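Uncharacterized protein (PDB 4L3U) is of unknown function, an all-helical protein of the DUF4844 family that folds into a compact bundle of five helices. Local coordinates at residues A[25-30]-A[57-62]; A[79-84]-A[106-111]. All coordinates share one frame; numbering follows the deposited sequence.

Contact 1: A[25-30]-A[57-62]; sequences KFKAQD and DTAQAF
The apolar part of the contact is a meeting of two beta carbons: CB of Lys27 rests on CB of Ala59 at 3.9 Å. Both residues point their CB toward the partner helix, and their CA atoms are 5.7 Å apart. This close approach is possible because Ala59 carries nothing beyond its methyl group, which lets the first carbon of the lysine settle against the helix surface. From there the lysine chain leaves the buried side and runs out toward the solvent-exposed Gln60.

The polar part lies at the far end of that chain. Lys27 starts with CG anti to the backbone N (chi1 179°), continues extended through chi2 and bends at chi3 (68°), which brings NZ to the end of the Gln60 side chain, the two chains crossing at a slant. The glutamine chain, bent at chi2 (56°), turns its C=O bond almost directly at NZ. The hydrogen bond from Lys27 NZ to Gln60 OE1 is long and weak at 3.4 Å, and CD of Lys27 lies 3.8 Å from the same OE1. The stronger partner of the ammonium group is Glu24, one turn back on the same helix, which forms a salt bridge with it; Gln60 is therefore a second, weaker partner at an exposed position.

The contact joins the last part of helix 14-27 to the middle of helix 45-68. Beneath it, Phe26 and Thr58 both pack on helix 95-112, while Phe62 reaches helix 74-86.

Contact 2: A[79-84]-A[106-111]; sequences QVLANG and ESFLDI
Leu81 projects both its methyl groups at helix 95-112 and divides them between two neighbouring residues, Phe108 and Leu109. Its CG is anti to the backbone N (chi1 -171°), which swings the branched end across to the other helix although the CB itself does not point straight at it. One branch, CD1, comes to CB of Phe108 at 3.9 Å. The leucine and phenylalanine side chains meet at a slant, and the methyl group approaches the ring obliquely. The other branch, CD2, touches CD2 of Leu109 at 3.6 Å, the closer of the two meetings, methyl against methyl, with the two leucine side chains running at about a right angle.

Phe108 points its CB toward helix 74-86, but its ring continues past Leu81 into a group of aromatic side chains. There it meets the rings of Phe26 and Phe105 edge-to-face and that of Phe62 with the planes inclined at about 40°. Leu109 has its CG beside the backbone N (chi1 -65°), and this brings CD2 round to the leucine opposite. Loop residues add to the packing: Ser117 touches Leu81 and Leu114 touches Leu109.

The nearest CA atoms, of Leu81 and Phe108, are 7.9 Å apart, and side chains bridge the distance. Since every touching atom is an aliphatic carbon, the contact probably owes its stability to dispersion and the exclusion of water, and its geometry to the fit of apolar side chains rather than to directional bonds.

Overall arrangement
The two contacts involve four successive helices in two pairs: contact 1 joins 14-27 to 45-68, and contact 2 joins 74-86 to 95-112. Their centres are about 11 Å apart. Contact 1 is only partly buried, mixing an aliphatic touch with a weak polar link at the surface; contact 2 is buried, nearer the centre of the chain, and wholly apolar. They meet directly in the core, where CZ of Phe108 lies 3.7 Å from the backbone N of Ala59 and Phe62 packs on Val80. The one polar link lies at the exposed side of contact 1, while the buried contact 2 is apolar throughout.

Contact 1: A[25-30]-A[57-62]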
ATOM      1  N   LYS A  25      -0.013   8.643 -10.967  1.00 32.94           N
ATOM      2  CA  LYS A  25       1.292   9.187 -10.635  1.00 33.68           C
ATOM      3  C   LYS A  25       1.927   8.319  -9.560  1.00 33.37           C
ATOM      4  O   LYS A  25       3.079   7.912  -9.678  1.00 35.55           O
ATOM      5  CB  LYS A  25       1.156  10.631 -10.150  1.00 35.72           C
ATOM      6  CG  LYS A  25       2.473  11.294  -9.787  1.00 37.82           C
ATOM      7  N   PHE A  26       1.151   8.022  -8.524  1.00 31.42           N
ATOM      8  CA  PHE A  26       1.612   7.200  -7.414  1.00 30.68           C
ATOM      9  C   PHE A  26       2.100   5.841  -7.893  1.00 32.35           C
ATOM     10  O   PHE A  26       3.105   5.326  -7.417  1.00 34.44           O
ATOM     11  CB  PHE A  26       0.480   7.014  -6.406  1.00 30.96           C
ATOM     12  CG  PHE A  26       0.928   6.447  -5.092  1.00 32.13           C
ATOM     13  CD1 PHE A  26       1.621   7.233  -4.190  1.00 32.88           C
ATOM     14  CD2 PHE A  26       0.656   5.133  -4.756  1.00 30.21           C
ATOM     15  CE1 PHE A  26       2.037   6.720  -2.975  1.00 31.53           C
ATOM     16  CE2 PHE A  26       1.070   4.616  -3.543  1.00 27.88           C
ATOM     17  CZ  PHE A  26       1.760   5.412  -2.652  1.00 28.23           C
ATOM     18  N   LYS A  27       1.382   5.269  -8.846  1.00 32.84           N
ATOM     19  CA  LYS A  27       1.709   3.959  -9.381  1.00 33.23           C
ATOM     20  C   LYS A  27       3.114   3.910  -9.995  1.00 33.80           C
ATOM     21  O   LYS A  27       3.789   2.882  -9.932  1.00 33.29           O
ATOM     22  CB  LYS A  27       0.662   3.598 -10.431  1.00 35.17           C
ATOM     23  CG  LYS A  27       0.865   2.268 -11.108  1.00 37.25           C
ATOM     24  CD  LYS A  27      -0.142   2.069 -12.233  1.00 40.10           C
ATOM     25  CE  LYS A  27       0.104   3.024 -13.397  1.00 41.10           C
ATOM     26  NZ  LYS A  27      -0.813   2.767 -14.542  1.00 41.59           N
ATOM     27  N   ALA A  28       3.550   5.027 -10.574  1.00 34.88           N
ATOM     28  CA  ALA A  28       4.806   5.077 -11.327  1.00 35.03           C
ATOM     29  C   ALA A  28       6.022   5.414 -10.470  1.00 34.24           C
ATOM     30  O   ALA A  28       7.152   5.410 -10.959  1.00 35.48           O
ATOM     31  CB  ALA A  28       4.689   6.084 -12.457  1.00 36.06           C
ATOM     32  N   GLN A  29       5.795   5.703  -9.197  1.00 31.95           N
ATOM     33  CA  GLN A  29       6.874   6.107  -8.314  1.00 33.10           C
ATOM     34  C   GLN A  29       7.579   4.902  -7.711  1.00 32.40           C
ATOM     35  O   GLN A  29       7.006   3.816  -7.610  1.00 34.63           O
ATOM     36  CB  GLN A  29       6.327   6.996  -7.202  1.00 35.63           C
ATOM     37  CG  GLN A  29       5.734   8.299  -7.702  1.00 40.68           C
ATOM     38  CD  GLN A  29       4.864   8.969  -6.663  1.00 45.23           C
ATOM     39  OE1 GLN A  29       4.798   8.527  -5.517  1.00 46.55           O
ATOM     40  NE2 GLN A  29       4.181  10.036  -7.061  1.00 47.60           N
ATOM     41  N   ASP A  30       8.837   5.101  -7.332  1.00 31.23           N
ATOM     42  CA  ASP A  30       9.563   4.135  -6.526  1.00 30.32           C
ATOM     43  C   ASP A  30       9.255   4.484  -5.082  1.00 31.36           C
ATOM     44  O   ASP A  30       9.566   5.584  -4.630  1.00 33.89           O
ATOM     45  CB  ASP A  30      11.064   4.244  -6.787  1.00 32.95           C
ATOM     46  CG  ASP A  30      11.864   3.156  -6.090  1.00 36.65           C
ATOM     47  OD1 ASP A  30      11.308   2.444  -5.229  1.00 38.16           O
ATOM     48  OD2 ASP A  30      13.064   3.017  -6.399  1.00 38.80           O
ATOM     49  N   ASP A  57       0.068  -2.666  -8.522  1.00 23.74           N
ATOM     50  CA  ASP A  57      -1.105  -3.515  -8.716  1.00 23.83           C
ATOM     51  C   ASP A  57      -2.299  -2.999  -7.914  1.00 24.36           C
ATOM     52  O   ASP A  57      -3.418  -2.960  -8.417  1.00 27.07           O
ATOM     53  CB  ASP A  57      -0.813  -4.970  -8.325  1.00 24.93           C
ATOM     54  CG  ASP A  57       0.239  -5.622  -9.206  1.00 30.33           C
ATOM     55  OD1 ASP A  57       0.422  -5.181 -10.357  1.00 32.37           O
ATOM     56  OD2 ASP A  57       0.882  -6.590  -8.748  1.00 34.28           O
ATOM     57  N   THR A  58      -2.059  -2.606  -6.668  1.00 23.79           N
ATOM     58  CA  THR A  58      -3.117  -2.083  -5.815  1.00 20.03           C
ATOM     59  C   THR A  58      -3.605  -0.730  -6.319  1.00 21.74           C
ATOM     60  O   THR A  58      -4.798  -0.444  -6.291  1.00 22.99           O
ATOM     61  CB  THR A  58      -2.638  -1.938  -4.368  1.00 19.70           C
ATOM     62  OG1 THR A  58      -2.164  -3.204  -3.897  1.00 24.93           O
ATOM     63  CG2 THR A  58      -3.770  -1.459  -3.472  1.00 19.38           C
ATOM     64  N   ALA A  59      -2.675   0.100  -6.772  1.00 20.69           N
ATOM     65  CA  ALA A  59      -3.017   1.380  -7.374  1.00 21.10           C
ATOM     66  C   ALA A  59      -3.927   1.170  -8.583  1.00 29.06           C
ATOM     67  O   ALA A  59      -4.904   1.893  -8.767  1.00 28.17           O
ATOM     68  CB  ALA A  59      -1.755   2.116  -7.789  1.00 21.64           C
ATOM     69  N   GLN A  60      -3.609   0.170  -9.399  1.00 29.09           N
ATOM     70  CA  GLN A  60      -4.377  -0.092 -10.608  1.00 28.15           C
ATOM     71  C   GLN A  60      -5.751  -0.660 -10.278  1.00 26.77           C
ATOM     72  O   GLN A  60      -6.705  -0.476 -11.032  1.00 26.24           O
ATOM     73  CB  GLN A  60      -3.622  -1.052 -11.526  1.00 28.85           C
ATOM     74  CG  GLN A  60      -4.271  -1.217 -12.881  1.00 33.84           C
ATOM     75  CD  GLN A  60      -4.444   0.107 -13.602  1.00 35.04           C
ATOM     76  OE1 GLN A  60      -3.520   0.922 -13.660  1.00 35.03           O
ATOM     77  NE2 GLN A  60      -5.638   0.336 -14.143  1.00 34.41           N
ATOM     78  N   ALA A  61      -5.844  -1.360  -9.152  1.00 26.66           N
ATOM     79  CA  ALA A  61      -7.117  -1.887  -8.676  1.00 24.75           C
ATOM     80  C   ALA A  61      -8.066  -0.750  -8.288  1.00 25.15           C
ATOM     81  O   ALA A  61      -9.250  -0.773  -8.631  1.00 26.51           O
ATOM     82  CB  ALA A  61      -6.891  -2.826  -7.496  1.00 20.26           C
ATOM     83  N   PHE A  62      -7.536   0.244  -7.579  1.00 25.19           N
ATOM     84  CA  PHE A  62      -8.319   1.408  -7.178  1.00 25.52           C
ATOM     85  C   PHE A  62      -8.812   2.184  -8.399  1.00 25.77           C
ATOM     86  O   PHE A  62      -9.936   2.684  -8.415  1.00 27.66           O
ATOM     87  CB  PHE A  62      -7.489   2.334  -6.282  1.00 25.07           C
ATOM     88  CG  PHE A  62      -7.427   1.906  -4.837  1.00 24.00           C
ATOM     89  CD1 PHE A  62      -8.546   1.990  -4.023  1.00 22.43           C
ATOM     90  CD2 PHE A  62      -6.239   1.451  -4.283  1.00 24.07           C
ATOM     91  CE1 PHE A  62      -8.485   1.612  -2.692  1.00 22.66           C
ATOM     92  CE2 PHE A  62      -6.176   1.072  -2.951  1.00 22.66           C
ATOM     93  CZ  PHE A  62      -7.298   1.156  -2.157  1.00 21.51           C
TER

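Contact 2: A[79-84]-A[106-111]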
ATOM      1  N   GLN A  79     -11.719  -2.906   0.984  1.00 21.40           N
ATOM      2  CA  GLN A  79     -11.452  -4.247   0.485  1.00 25.04           C
ATOM      3  C   GLN A  79     -10.307  -4.251  -0.520  1.00 24.17           C
ATOM      4  O   GLN A  79      -9.483  -5.160  -0.519  1.00 22.74           O
ATOM      5  CB  GLN A  79     -12.701  -4.851  -0.151  1.00 27.38           C
ATOM      6  CG  GLN A  79     -12.448  -6.211  -0.767  1.00 32.77           C
ATOM      7  CD  GLN A  79     -13.725  -6.937  -1.128  1.00 40.72           C
ATOM      8  OE1 GLN A  79     -14.744  -6.802  -0.449  1.00 46.29           O
ATOM      9  NE2 GLN A  79     -13.678  -7.714  -2.199  1.00 42.15           N
ATOM     10  N   VAL A  80     -10.262  -3.240  -1.381  1.00 24.87           N
ATOM     11  CA  VAL A  80      -9.178  -3.112  -2.348  1.00 24.23           C
ATOM     12  C   VAL A  80      -7.855  -2.939  -1.610  1.00 22.91           C
ATOM     13  O   VAL A  80      -6.832  -3.500  -2.002  1.00 22.97           O
ATOM     14  CB  VAL A  80      -9.407  -1.917  -3.295  1.00 24.38           C
ATOM     15  CG1 VAL A  80      -8.190  -1.682  -4.189  1.00 24.36           C
ATOM     16  CG2 VAL A  80     -10.651  -2.145  -4.138  1.00 24.73           C
ATOM     17  N   LEU A  81      -7.885  -2.156  -0.538  1.00 22.63           N
ATOM     18  CA  LEU A  81      -6.707  -1.956   0.294  1.00 23.14           C
ATOM     19  C   LEU A  81      -6.273  -3.280   0.930  1.00 24.89           C
ATOM     20  O   LEU A  81      -5.109  -3.670   0.834  1.00 24.54           O
ATOM     21  CB  LEU A  81      -7.006  -0.926   1.382  1.00 22.25           C
ATOM     22  CG  LEU A  81      -5.818  -0.445   2.218  1.00 23.58           C
ATOM     23  CD1 LEU A  81      -5.048   0.632   1.477  1.00 24.05           C
ATOM     24  CD2 LEU A  81      -6.286   0.062   3.571  1.00 24.52           C
ATOM     25  N   ALA A  82      -7.226  -3.969   1.559  1.00 25.65           N
ATOM     26  CA  ALA A  82      -6.961  -5.217   2.279  1.00 25.49           C
ATOM     27  C   ALA A  82      -6.454  -6.319   1.354  1.00 25.28           C
ATOM     28  O   ALA A  82      -5.554  -7.079   1.708  1.00 26.39           O
ATOM     29  CB  ALA A  82      -8.225  -5.680   3.006  1.00 23.77           C
ATOM     30  N   ASN A  83      -7.044  -6.411   0.170  1.00 26.47           N
ATOM     31  CA  ASN A  83      -6.619  -7.399  -0.806  1.00 27.71           C
ATOM     32  C   ASN A  83      -5.262  -7.061  -1.390  1.00 28.01           C
ATOM     33  O   ASN A  83      -4.487  -7.950  -1.702  1.00 29.46           O
ATOM     34  CB  ASN A  83      -7.650  -7.519  -1.923  1.00 30.09           C
ATOM     35  CG  ASN A  83      -8.937  -8.175  -1.457  1.00 38.82           C
ATOM     36  OD1 ASN A  83      -8.946  -8.945  -0.496  1.00 40.16           O
ATOM     37  ND2 ASN A  83     -10.033  -7.868  -2.138  1.00 44.19           N
ATOM     38  N   GLY A  84      -4.976  -5.775  -1.538  1.00 27.23           N
ATOM     39  CA  GLY A  84      -3.707  -5.343  -2.089  1.00 24.61           C
ATOM     40  C   GLY A  84      -2.552  -5.700  -1.173  1.00 25.88           C
ATOM     41  O   GLY A  84      -1.508  -6.163  -1.631  1.00 24.73           O
ATOM     42  N   GLU A 106      -0.436   3.778   3.544  1.00 31.96           N
ATOM     43  CA  GLU A 106      -1.126   4.832   4.273  1.00 32.79           C
ATOM     44  C   GLU A 106      -1.434   5.970   3.318  1.00 31.08           C
ATOM     45  O   GLU A 106      -2.429   6.673   3.476  1.00 32.71           O
ATOM     46  CB  GLU A 106      -0.277   5.333   5.442  1.00 37.97           C
ATOM     47  CG  GLU A 106      -0.379   4.478   6.696  1.00 43.44           C
ATOM     48  CD  GLU A 106       0.546   4.946   7.810  1.00 52.50           C
ATOM     49  OE1 GLU A 106       1.459   5.757   7.539  1.00 55.30           O
ATOM     50  OE2 GLU A 106       0.359   4.505   8.964  1.00 56.94           O
ATOM     51  N   SER A 107      -0.578   6.141   2.315  1.00 28.57           N
ATOM     52  CA  SER A 107      -0.773   7.184   1.318  1.00 27.69           C
ATOM     53  C   SER A 107      -2.050   6.927   0.528  1.00 27.98           C
ATOM     54  O   SER A 107      -2.748   7.866   0.155  1.00 28.95           O
ATOM     55  CB  SER A 107       0.429   7.262   0.377  1.00 30.28           C
ATOM     56  OG  SER A 107       1.617   7.563   1.092  1.00 31.49           O
ATOM     57  N   PHE A 108      -2.355   5.654   0.285  1.00 28.07           N
ATOM     58  CA  PHE A 108      -3.606   5.279  -0.372  1.00 25.78           C
ATOM     59  C   PHE A 108      -4.790   5.794   0.429  1.00 25.86           C
ATOM     60  O   PHE A 108      -5.734   6.330  -0.139  1.00 27.10           O
ATOM     61  CB  PHE A 108      -3.738   3.757  -0.511  1.00 24.78           C
ATOM     62  CG  PHE A 108      -3.001   3.172  -1.690  1.00 25.20           C
ATOM     63  CD1 PHE A 108      -3.112   3.732  -2.952  1.00 26.40           C
ATOM     64  CD2 PHE A 108      -2.212   2.044  -1.533  1.00 22.07           C
ATOM     65  CE1 PHE A 108      -2.438   3.185  -4.033  1.00 26.54           C
ATOM     66  CE2 PHE A 108      -1.537   1.495  -2.606  1.00 22.09           C
ATOM     67  CZ  PHE A 108      -1.650   2.067  -3.857  1.00 24.35           C
ATOM     68  N   LEU A 109      -4.736   5.621   1.746  1.00 26.48           N
ATOM     69  CA  LEU A 109      -5.815   6.070   2.613  1.00 26.97           C
ATOM     70  C   LEU A 109      -6.087   7.549   2.382  1.00 28.10           C
ATOM     71  O   LEU A 109      -7.238   7.966   2.241  1.00 29.30           O
ATOM     72  CB  LEU A 109      -5.468   5.828   4.083  1.00 26.05           C
ATOM     73  CG  LEU A 109      -5.307   4.377   4.536  1.00 25.23           C
ATOM     74  CD1 LEU A 109      -4.978   4.335   6.012  1.00 23.02           C
ATOM     75  CD2 LEU A 109      -6.558   3.573   4.263  1.00 24.19           C
ATOM     76  N   ASP A 110      -5.016   8.331   2.320  1.00 27.83           N
ATOM     77  CA  ASP A 110      -5.129   9.765   2.106  0.50 28.92           C
ATOM     78  C   ASP A 110      -5.719  10.055   0.730  1.00 29.23           C
ATOM     79  O   ASP A 110      -6.595  10.906   0.593  1.00 31.95           O
ATOM     80  CB  ASP A 110      -3.761  10.434   2.250  0.50 30.68           C
ATOM     81  CG  ASP A 110      -3.246  10.404   3.676  0.50 29.88           C
ATOM     82  OD1 ASP A 110      -4.049  10.634   4.603  0.50 30.44           O
ATOM     83  OD2 ASP A 110      -2.040  10.147   3.869  0.50 29.27           O
ATOM     84  N   ILE A 111      -5.246   9.335  -0.284  1.00 26.91           N
ATOM     85  CA  ILE A 111      -5.716   9.541  -1.654  1.00 27.83           C
ATOM     86  C   ILE A 111      -7.217   9.271  -1.811  1.00 26.75           C
ATOM     87  O   ILE A 111      -7.950  10.120  -2.314  1.00 28.46           O
ATOM     88  CB  ILE A 111      -4.908   8.684  -2.669  1.00 25.97           C
ATOM     89  CG1 ILE A 111      -3.460   9.169  -2.718  1.00 29.14           C
ATOM     90  CG2 ILE A 111      -5.522   8.757  -4.077  1.00 23.64           C
ATOM     91  CD1 ILE A 111      -2.521   8.258  -3.470  1.00 29.73           C
TER